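Local coordinates for TRAP-type C4-dicarboxylate:H+ symport system substrate-binding component DctP (Shewanella oneidensis, PDB 4MX6), which probably captures succinate and related C4-dicarboxylates in the periplasm and hands them to a TRAP-type membrane transporter, at residues Ala46-Pro50 with Lys51-Ala55; Ile274-Gly277 with Asn278-Ala282; Ala88-Leu92 with Asn93-Phe97; Glu60-Glu63 with Gln64-Gly68. One frame throughout, in Å; residues are numbered along the deposited sequence.

Overall arrangement
All four contacts are local, each spanning a helix turn or a helix end. Contacts 1 and 4 lie at the start and the end of the same helix, 50-65, their centres about 19 Å apart. Contact 2, in the middle of helix 260-295, packs on contact 1, with Pro50 CB 3.5 Å from Gly277 O. Contacts 3 and 4 touch none of the others; contact 3 closes helix 86-91. Each is partly buried, but contact 4 has the most exposed side chains and lies farthest from the centre of the chain. Contact 1 relies on a side-chain cap, contact 2 on regular helix bonds, contact 3 on a Schellman ending, and contact 4 on aliphatic cover for a charged group.

Contact 1. Residues Ala46-Pro50 with Lys51-Ala55; sequences AENTP and KGQMA
The flat carboxamide of Gln53 works within its own plane: Glu47 O lies in that plane, 3.0 Å from Gln53 NE2, and the N-H...O angle of 171° makes the bond almost straight. The acceptor is less well aligned, since the nitrogen stands above the Glu47 carbonyl plane and not on a lone pair. The bend at chi2 of Gln53 (-60°) folds the chain back toward the turn and brings the amide there. The same nitrogen donates to a water at 2.9 Å from Gln53 NE2, and that water donates to Glu47 OE2, joining amide and carboxylate, whose planes differ by 35°. The Asn48 amide is turned steeply against that of Gln53; its OD1 is 3.8 Å from Gln53 NE2, too long for a hydrogen bond.

The motif is an N-cap at the start of helix 50-65, with Thr49 in the capping position and Pro50 opening the first turn. Thr49 OG1 accepts from Gly52 N at 3.0 Å and donates to Ala46 O at 2.7 Å, so two bonds grip the hydroxyl; a valine here would probably leave Gly52 N without its cap and Ala46 O without its donor. Backbone bonds from Gln53 N to Thr49 O and from Met54 N to Pro50 O begin the regular helix. Gly52 CA approaches Glu47 O to 3.3 Å in a CA-H...O contact, a place with no room for a side chain. Lys51, part of the succinate site, has its NZ bonded to Ala99 O and to succinate, and makes a cation-pi contact with Tyr246.

Contact 2. Residues Ile274-Gly277 with Asn278-Ala282; sequences IALG and NKIAA
Backbone hydrogen bonds carry most of the contact between Ile274-Gly277 and Asn278-Ala282, all within helix 260-295. Asn278 N to Ile274 O, Ile280 N to Leu276 O and Ala281 N to Gly277 O are short bonds, the first at 2.8 Å. Lys279 N to Ala275 O is longer, at 3.2 Å. Together they give the i to i+4 spacing of an alpha-helix.

Among the side chains, Ile274 and Asn278 run alongside each other in the same direction, with Ile274 CG2 3.9 Å from Asn278 ND2. CG of Asn278 lies beside its own backbone nitrogen (chi1 -75°), which holds the carboxamide over the end of the Ile274 carbonyl, Asn278 CG being 3.3 Å from Ile274 O.

The polar ends find their partners beyond these segments. Asn278 OD1 accepts from the backbone N of His155 on strand 148-158, and Lys279 NZ forms a salt bridge with Glu283. A leucine in place of Asn278 would probably leave His155 N without this acceptor and cut the polar tie between helix and strand.

Apolar packing across the turn is loose, Leu276 CD1 4.4 Å from Ile280 CG1, and doubtful because Ile280 has a second conformer. Gly277 lets helix 50-65 come close, and Ala281 CB lies 3.6 Å from Pro50 CB. The chemistry therefore differs around the helix: small residues permit close helix packing, an amide ties it to a strand, and charges pair.

Contact 3. Residues Ala88-Leu92 with Asn93-Phe97; sequences AALLL and NDVQF
Hydrogen bonds between Ala89 or Leu90 and the residues Asn93 and Asp94 bring helix 86-91 to its end. Asp94 N donates to Ala89 O at 2.9 Å, the bond that reaches back five residues, and Asn93 N donates to Leu90 O at 2.9 Å from well above the carbonyl plane. With Asn93 at a phi of 63°, in the left-handed region, the pair makes a Schellman motif.

A side-chain bond stiffens the loop that follows. Gln96 NE2 donates to Asn93 OD1 at 2.9 Å, nearly straight at 177° and in the plane of the Gln96 amide, although it stands above the Asn93 carbonyl plane. Gln96 OE1 in turn accepts from Lys40 N on strand 37-42.

Apolar contact is made by Val95, whose chi1 of 63° sets CG1 between its backbone nitrogen and carbonyl carbon. From there Val95 CG1 lies 4.0 Å from Ala89 CB and 4.1 Å from Leu90 CB. Leu90 CD1 reaches on to the carbonyls of the chain beyond, 3.5 Å from Val95 O.

The chemistry implies a reversal fixed by the Schellman bonds, the amide-to-amide bond and the Val95 packing, after which the chain pairs alongside strand 37-42 through backbone bonds of Gln96 and Phe97.

Contact 4. Residues Glu60-Glu63 with Gln64-Gly68; sequences ELVE and QRLPG
Glu60-Glu63 and Gln64-Gly68 form a local contact over the last turn of helix 50-65, where Leu61 packs on Arg65 and Glu60 is linked to Gln64 before the chain turns toward strand 70-75. Gln64 N donates to Glu60 O at 3.0 Å and Leu66 N to Val62 O at 2.8 Å, while Arg65 N bonds Leu61 O and, weakly, Val62 O. Leu66 is the first residue to leave helical backbone angles.

The extended Arg65 chain lies alongside Leu61, and the leucine methyls sit over one face of the guanidinium, Leu61 CD2 being 3.7 Å from Arg65 NH2. The charge is answered by a salt bridge from NH2 to Glu272 on helix 260-295. A water accepts from Gln64 NE2 at 3.1 Å and donates to Glu60 OE1 at 2.8 Å, bridging amide and carboxylate.

Inward, Val62 CG1 meets Leu66 CD1 at 4.4 Å. Val62 packs on Tyr70 and Val72, and Glu63 OE2, with Lys59 as its salt-bridge partner, bonds Thr71 OG1 and Val72 N, joining the helix end to the next strand. The contact closes the helix of a beta-alpha-beta unit, strand 37-42, helix 50-65 and strand 70-75, as in periplasmic solute-binding proteins.

Contact 1. Residues Ala46-Pro50 with Lys51-Ala55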
loop_
_atom_site.group_PDB
_atom_site.type_symbol
_atom_site.label_atom_id
_atom_site.label_comp_id
_atom_site.label_asym_id
_atom_site.label_seq_id
_atom_site.Cartn_x
_atom_site.Cartn_y
_atom_site.Cartn_z
ATOM N N ALA A 46 -11.248 2.621 3.568
ATOM C CA ALA A 46 -12.504 3.353 3.474
ATOM C C ALA A 46 -12.884 3.579 2.006
ATOM O O ALA A 46 -12.046 3.532 1.111
ATOM C CB ALA A 46 -12.398 4.678 4.204
ATOM N N GLU A 47 -14.155 3.843 1.761
ATOM C CA GLU A 47 -14.632 4.066 0.405
ATOM C C GLU A 47 -14.008 5.306 -0.233
ATOM O O GLU A 47 -13.656 5.290 -1.420
ATOM C CB GLU A 47 -16.160 4.201 0.428
ATOM C CG GLU A 47 -16.758 4.569 -0.913
ATOM C CD GLU A 47 -18.237 4.322 -0.990
ATOM O OE1 GLU A 47 -18.682 3.229 -0.555
ATOM O OE2 GLU A 47 -18.941 5.197 -1.535
ATOM N N ASN A 48 -13.847 6.372 0.542
ATOM C CA ASN A 48 -13.488 7.670 -0.019
ATOM C C ASN A 48 -11.961 7.854 -0.002
ATOM O O ASN A 48 -11.412 8.722 0.687
ATOM C CB ASN A 48 -14.235 8.806 0.689
ATOM C CG ASN A 48 -15.739 8.714 0.495
ATOM O OD1 ASN A 48 -16.232 7.919 -0.310
ATOM N ND2 ASN A 48 -16.473 9.543 1.213
ATOM N N THR A 49 -11.309 7.009 -0.795
ATOM C CA THR A 49 -9.853 6.850 -0.857
ATOM C C THR A 49 -9.488 6.441 -2.285
ATOM O O THR A 49 -10.371 6.052 -3.047
ATOM C CB THR A 49 -9.386 5.712 0.060
ATOM O OG1 THR A 49 -9.976 4.476 -0.373
ATOM C CG2 THR A 49 -9.727 5.975 1.527
ATOM N N PRO A 50 -8.197 6.479 -2.654
ATOM C CA PRO A 50 -7.865 6.039 -4.020
ATOM C C PRO A 50 -8.297 4.596 -4.323
ATOM O O PRO A 50 -8.877 4.356 -5.393
ATOM C CB PRO A 50 -6.343 6.227 -4.112
ATOM C CG PRO A 50 -5.874 6.441 -2.688
ATOM C CD PRO A 50 -7.035 7.080 -1.985
ATOM N N LYS A 51 -8.034 3.638 -3.429
ATOM C CA LYS A 51 -8.429 2.261 -3.715
ATOM C C LYS A 51 -9.944 2.094 -3.647
ATOM O O LYS A 51 -10.523 1.369 -4.463
ATOM C CB LYS A 51 -7.720 1.288 -2.771
ATOM C CG LYS A 51 -8.151 -0.156 -2.933
ATOM C CD LYS A 51 -7.130 -1.151 -2.389
ATOM C CE LYS A 51 -6.733 -0.845 -0.956
ATOM N NZ LYS A 51 -5.753 -1.841 -0.449
ATOM N N GLY A 52 -10.594 2.750 -2.686
ATOM C CA GLY A 52 -12.044 2.676 -2.608
ATOM C C GLY A 52 -12.714 3.161 -3.887
ATOM O O GLY A 52 -13.704 2.576 -4.371
ATOM N N GLN A 53 -12.205 4.259 -4.422
ATOM C CA GLN A 53 -12.743 4.843 -5.640
ATOM C C GLN A 53 -12.374 4.031 -6.878
ATOM O O GLN A 53 -13.190 3.903 -7.795
ATOM C CB GLN A 53 -12.287 6.294 -5.785
ATOM C CG GLN A 53 -12.858 7.219 -4.713
ATOM C CD GLN A 53 -14.362 7.252 -4.736
ATOM O OE1 GLN A 53 -14.959 7.812 -5.653
ATOM N NE2 GLN A 53 -14.980 6.661 -3.723
ATOM N N MET A 54 -11.157 3.486 -6.931
ATOM C CA MET A 54 -10.776 2.589 -8.026
ATOM C C MET A 54 -11.748 1.413 -8.101
ATOM O O MET A 54 -12.221 1.052 -9.181
ATOM C CB MET A 54 -9.334 2.109 -7.848
ATOM C CG MET A 54 -8.898 1.046 -8.840
ATOM S SD MET A 54 -9.192 -0.608 -8.213
ATOM C CE MET A 54 -8.875 -1.576 -9.681
ATOM N N ALA A 55 -12.062 0.807 -6.957
ATOM C CA ALA A 55 -12.925 -0.371 -6.958
ATOM C C ALA A 55 -14.332 -0.007 -7.446
ATOM O O ALA A 55 -14.941 -0.757 -8.218
ATOM C CB ALA A 55 -12.964 -0.994 -5.570
HETATM O O HOH W 1 -17.832 6.951 -3.287
#

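Contact 2. Residues Ile274-Gly277 with Asn278-Ala282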
loop_
_atom_site.group_PDB
_atom_site.type_symbol
_atom_site.label_atom_id
_atom_site.label_comp_id
_atom_site.label_asym_id
_atom_site.label_seq_id
_atom_site.Cartn_x
_atom_site.Cartn_y
_atom_site.Cartn_z
ATOM N N ILE A 274 -7.820 2.005 -12.598
ATOM C CA ILE A 274 -6.520 2.249 -11.983
ATOM C C ILE A 274 -6.051 3.667 -12.325
ATOM O O ILE A 274 -5.538 4.382 -11.458
ATOM C CB ILE A 274 -5.488 1.191 -12.423
ATOM C CG1 ILE A 274 -5.806 -0.138 -11.744
ATOM C CG2 ILE A 274 -4.071 1.666 -12.102
ATOM C CD1 ILE A 274 -4.971 -1.316 -12.215
ATOM N N ALA A 275 -6.225 4.097 -13.574
ATOM C CA ALA A 275 -5.838 5.454 -13.934
ATOM C C ALA A 275 -6.591 6.483 -13.090
ATOM O O ALA A 275 -6.014 7.463 -12.607
ATOM C CB ALA A 275 -6.043 5.706 -15.435
ATOM N N LEU A 276 -7.889 6.268 -12.917
ATOM C CA LEU A 276 -8.674 7.167 -12.094
ATOM C C LEU A 276 -8.193 7.106 -10.640
ATOM O O LEU A 276 -8.023 8.141 -9.991
ATOM C CB LEU A 276 -10.168 6.838 -12.195
ATOM C CG LEU A 276 -11.046 7.762 -11.341
ATOM C CD1 LEU A 276 -10.846 9.223 -11.709
ATOM C CD2 LEU A 276 -12.493 7.412 -11.473
ATOM N N GLY A 277 -7.976 5.902 -10.120
ATOM C CA GLY A 277 -7.494 5.764 -8.759
ATOM C C GLY A 277 -6.176 6.473 -8.521
ATOM O O GLY A 277 -5.974 7.057 -7.463
ATOM N N ASN A 278 -5.276 6.417 -9.496
ATOM C CA ASN A 278 -3.995 7.097 -9.371
ATOM C C ASN A 278 -4.175 8.612 -9.280
ATOM O O ASN A 278 -3.464 9.296 -8.535
ATOM C CB ASN A 278 -3.085 6.745 -10.545
ATOM C CG ASN A 278 -2.504 5.355 -10.449
ATOM O OD1 ASN A 278 -2.559 4.700 -9.410
ATOM N ND2 ASN A 278 -1.904 4.908 -11.550
ATOM N N LYS A 279 -5.094 9.154 -10.067
ATOM C CA LYS A 279 -5.403 10.581 -10.013
ATOM C C LYS A 279 -5.955 10.948 -8.638
ATOM O O LYS A 279 -5.521 11.916 -8.018
ATOM C CB LYS A 279 -6.390 10.925 -11.127
ATOM C CG LYS A 279 -6.813 12.362 -11.178
ATOM C CD LYS A 279 -7.569 12.630 -12.466
ATOM C CE LYS A 279 -8.031 14.062 -12.596
ATOM N NZ LYS A 279 -9.191 14.371 -11.716
ATOM N N ILE A 280 -6.907 10.155 -8.156
ATOM C CA ILE A 280 -7.477 10.363 -6.831
ATOM C C ILE A 280 -6.385 10.287 -5.761
ATOM O O ILE A 280 -6.362 11.101 -4.838
ATOM C CB ILE A 280 -8.599 9.338 -6.520
ATOM C CG1 ILE A 280 -9.799 9.531 -7.460
ATOM C CG2 ILE A 280 -9.063 9.451 -5.068
ATOM C CD1 ILE A 280 -10.686 10.722 -7.116
ATOM N N ALA A 281 -5.466 9.334 -5.881
ATOM C CA ALA A 281 -4.404 9.189 -4.886
ATOM C C ALA A 281 -3.636 10.497 -4.725
ATOM O O ALA A 281 -3.357 10.946 -3.610
ATOM C CB ALA A 281 -3.463 8.064 -5.255
ATOM N N ALA A 282 -3.287 11.121 -5.843
ATOM C CA ALA A 282 -2.508 12.340 -5.807
ATOM C C ALA A 282 -3.355 13.477 -5.243
ATOM O O ALA A 282 -2.871 14.317 -4.491
ATOM C CB ALA A 282 -2.016 12.682 -7.199
#

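Contact 3. Residues Ala88-Leu92 with Asn93-Phe97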
loop_
_atom_site.group_PDB
_atom_site.type_symbol
_atom_site.label_atom_id
_atom_site.label_comp_id
_atom_site.label_asym_id
_atom_site.label_seq_id
_atom_site.Cartn_x
_atom_site.Cartn_y
_atom_site.Cartn_z
ATOM N N ALA A 88 -5.569 -15.825 0.580
ATOM C CA ALA A 88 -6.099 -17.179 0.637
ATOM C C ALA A 88 -7.498 -17.228 0.002
ATOM O O ALA A 88 -7.795 -18.133 -0.789
ATOM C CB ALA A 88 -6.135 -17.680 2.062
ATOM N N ALA A 89 -8.343 -16.252 0.321
ATOM C CA ALA A 89 -9.676 -16.182 -0.266
ATOM C C ALA A 89 -9.628 -16.049 -1.795
ATOM O O ALA A 89 -10.405 -16.689 -2.507
ATOM C CB ALA A 89 -10.455 -15.045 0.349
ATOM N N LEU A 90 -8.723 -15.219 -2.289
ATOM C CA LEU A 90 -8.535 -15.044 -3.725
ATOM C C LEU A 90 -8.238 -16.387 -4.398
ATOM O O LEU A 90 -8.853 -16.751 -5.415
ATOM C CB LEU A 90 -7.390 -14.067 -3.989
ATOM C CG LEU A 90 -7.164 -13.770 -5.463
ATOM C CD1 LEU A 90 -8.257 -12.876 -6.033
ATOM C CD2 LEU A 90 -5.795 -13.145 -5.634
ATOM N N LEU A 91 -7.298 -17.135 -3.835
ATOM C CA LEU A 91 -6.876 -18.396 -4.445
ATOM C C LEU A 91 -7.944 -19.481 -4.353
ATOM O O LEU A 91 -7.976 -20.384 -5.185
ATOM C CB LEU A 91 -5.537 -18.864 -3.860
ATOM C CG LEU A 91 -4.374 -17.971 -4.314
ATOM C CD1 LEU A 91 -3.114 -18.261 -3.524
ATOM C CD2 LEU A 91 -4.109 -18.131 -5.814
ATOM N N LEU A 92 -8.825 -19.382 -3.366
ATOM C CA LEU A 92 -9.997 -20.247 -3.287
ATOM C C LEU A 92 -11.131 -19.825 -4.227
ATOM O O LEU A 92 -12.119 -20.541 -4.358
ATOM C CB LEU A 92 -10.541 -20.264 -1.862
ATOM C CG LEU A 92 -9.665 -20.897 -0.778
ATOM C CD1 LEU A 92 -10.334 -20.717 0.578
ATOM C CD2 LEU A 92 -9.399 -22.370 -1.047
ATOM N N ASN A 93 -10.979 -18.679 -4.878
ATOM C CA ASN A 93 -12.039 -18.064 -5.682
ATOM C C ASN A 93 -13.262 -17.669 -4.850
ATOM O O ASN A 93 -14.383 -17.621 -5.372
ATOM C CB ASN A 93 -12.420 -18.925 -6.892
ATOM C CG ASN A 93 -13.053 -18.107 -8.010
ATOM O OD1 ASN A 93 -12.694 -16.957 -8.248
ATOM N ND2 ASN A 93 -14.013 -18.702 -8.702
ATOM N N ASP A 94 -13.029 -17.337 -3.574
ATOM C CA ASP A 94 -14.064 -16.716 -2.751
ATOM C C ASP A 94 -14.133 -15.204 -2.980
ATOM O O ASP A 94 -15.076 -14.555 -2.542
ATOM C CB ASP A 94 -13.816 -17.017 -1.281
ATOM C CG ASP A 94 -14.191 -18.430 -0.902
ATOM O OD1 ASP A 94 -15.031 -19.047 -1.602
ATOM O OD2 ASP A 94 -13.676 -18.903 0.140
ATOM N N VAL A 95 -13.126 -14.660 -3.661
ATOM C CA VAL A 95 -13.116 -13.268 -4.108
ATOM C C VAL A 95 -12.330 -13.293 -5.425
ATOM O O VAL A 95 -11.477 -14.161 -5.600
ATOM C CB VAL A 95 -12.497 -12.314 -3.025
ATOM C CG1 VAL A 95 -11.031 -12.631 -2.743
ATOM C CG2 VAL A 95 -12.671 -10.863 -3.391
ATOM N N GLN A 96 -12.624 -12.369 -6.333
ATOM C CA GLN A 96 -12.049 -12.388 -7.675
ATOM C C GLN A 96 -10.973 -11.313 -7.886
ATOM O O GLN A 96 -10.071 -11.509 -8.698
ATOM C CB GLN A 96 -13.162 -12.253 -8.721
ATOM C CG GLN A 96 -13.978 -13.530 -8.885
ATOM C CD GLN A 96 -14.819 -13.867 -7.667
ATOM O OE1 GLN A 96 -15.620 -13.053 -7.198
ATOM N NE2 GLN A 96 -14.653 -15.078 -7.154
ATOM N N PHE A 97 -11.069 -10.189 -7.178
ATOM C CA PHE A 97 -10.057 -9.132 -7.225
ATOM C C PHE A 97 -9.769 -8.629 -5.826
ATOM O O PHE A 97 -10.689 -8.403 -5.051
ATOM C CB PHE A 97 -10.500 -7.945 -8.106
ATOM C CG PHE A 97 -10.678 -8.308 -9.552
ATOM C CD1 PHE A 97 -9.622 -8.291 -10.442
ATOM C CD2 PHE A 97 -11.915 -8.723 -10.022
ATOM C CE1 PHE A 97 -9.808 -8.653 -11.778
ATOM C CE2 PHE A 97 -12.086 -9.095 -11.346
ATOM C CZ PHE A 97 -11.032 -9.062 -12.203
#

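Contact 4. Residues Glu60-Glu63 with Gln64-Gly68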
loop_
_atom_site.group_PDB
_atom_site.type_symbol
_atom_site.label_atom_id
_atom_site.label_comp_id
_atom_site.label_asym_id
_atom_site.label_seq_id
_atom_site.Cartn_x
_atom_site.Cartn_y
_atom_site.Cartn_z
ATOM N N GLU A 60 -18.559 0.412 -11.834
ATOM C CA GLU A 60 -19.356 1.245 -12.721
ATOM C C GLU A 60 -19.086 0.905 -14.180
ATOM O O GLU A 60 -20.015 0.737 -14.972
ATOM C CB GLU A 60 -19.071 2.725 -12.446
ATOM C CG GLU A 60 -19.627 3.191 -11.114
ATOM C CD GLU A 60 -19.107 4.535 -10.654
ATOM O OE1 GLU A 60 -18.569 5.263 -11.502
ATOM O OE2 GLU A 60 -19.264 4.855 -9.446
ATOM N N LEU A 61 -17.812 0.765 -14.532
ATOM C CA LEU A 61 -17.449 0.511 -15.921
ATOM C C LEU A 61 -17.883 -0.877 -16.365
ATOM O O LEU A 61 -18.356 -1.049 -17.494
ATOM C CB LEU A 61 -15.952 0.712 -16.157
ATOM C CG LEU A 61 -15.463 2.147 -15.990
ATOM C CD1 LEU A 61 -13.998 2.174 -16.352
ATOM C CD2 LEU A 61 -16.246 3.109 -16.851
ATOM N N VAL A 62 -17.718 -1.884 -15.509
ATOM C CA VAL A 62 -18.128 -3.229 -15.901
ATOM C C VAL A 62 -19.633 -3.265 -16.117
ATOM O O VAL A 62 -20.128 -3.837 -17.095
ATOM C CB VAL A 62 -17.694 -4.284 -14.850
ATOM C CG1 VAL A 62 -18.382 -5.628 -15.099
ATOM C CG2 VAL A 62 -16.178 -4.454 -14.859
ATOM N N GLU A 63 -20.380 -2.655 -15.214
ATOM C CA GLU A 63 -21.821 -2.766 -15.299
ATOM C C GLU A 63 -22.370 -1.936 -16.466
ATOM O O GLU A 63 -23.397 -2.289 -17.033
ATOM C CB GLU A 63 -22.442 -2.467 -13.931
ATOM C CG GLU A 63 -22.105 -3.620 -12.964
ATOM C CD GLU A 63 -22.122 -3.245 -11.507
ATOM O OE1 GLU A 63 -22.065 -2.039 -11.200
ATOM O OE2 GLU A 63 -22.232 -4.159 -10.654
ATOM N N GLN A 64 -21.677 -0.860 -16.843
ATOM C CA GLN A 64 -22.023 -0.102 -18.040
ATOM C C GLN A 64 -21.754 -0.856 -19.327
ATOM O O GLN A 64 -22.549 -0.786 -20.257
ATOM C CB GLN A 64 -21.213 1.179 -18.105
ATOM C CG GLN A 64 -21.623 2.204 -17.081
ATOM C CD GLN A 64 -20.538 3.228 -16.847
ATOM O OE1 GLN A 64 -19.779 3.563 -17.756
ATOM N NE2 GLN A 64 -20.447 3.723 -15.626
ATOM N N ARG A 65 -20.618 -1.548 -19.393
ATOM C CA ARG A 65 -20.130 -2.126 -20.644
ATOM C C ARG A 65 -20.568 -3.564 -20.861
ATOM O O ARG A 65 -20.605 -4.020 -22.007
ATOM C CB ARG A 65 -18.607 -2.000 -20.721
ATOM C CG ARG A 65 -18.163 -0.555 -20.653
ATOM C CD ARG A 65 -16.657 -0.378 -20.559
ATOM N NE ARG A 65 -16.341 1.041 -20.450
ATOM C CZ ARG A 65 -15.116 1.553 -20.401
ATOM N NH1 ARG A 65 -14.046 0.768 -20.432
ATOM N NH2 ARG A 65 -14.966 2.869 -20.312
ATOM N N LEU A 66 -20.921 -4.258 -19.779
ATOM C CA LEU A 66 -21.356 -5.655 -19.834
ATOM C C LEU A 66 -22.666 -5.869 -19.068
ATOM O O LEU A 66 -22.783 -6.794 -18.265
ATOM C CB LEU A 66 -20.275 -6.556 -19.240
ATOM C CG LEU A 66 -18.944 -6.544 -20.003
ATOM C CD1 LEU A 66 -17.828 -7.147 -19.164
ATOM C CD2 LEU A 66 -19.075 -7.299 -21.317
ATOM N N PRO A 67 -23.667 -5.022 -19.327
ATOM C CA PRO A 67 -24.901 -5.111 -18.538
ATOM C C PRO A 67 -25.577 -6.464 -18.660
ATOM O O PRO A 67 -25.764 -6.991 -19.766
ATOM C CB PRO A 67 -25.781 -4.003 -19.126
ATOM C CG PRO A 67 -25.238 -3.753 -20.486
ATOM C CD PRO A 67 -23.758 -4.000 -20.380
ATOM N N GLY A 68 -25.940 -7.027 -17.513
ATOM C CA GLY A 68 -26.601 -8.312 -17.467
ATOM C C GLY A 68 -25.674 -9.504 -17.598
ATOM O O GLY A 68 -26.109 -10.642 -17.418
HETATM O O HOH W 2 -18.330 5.573 -14.309
#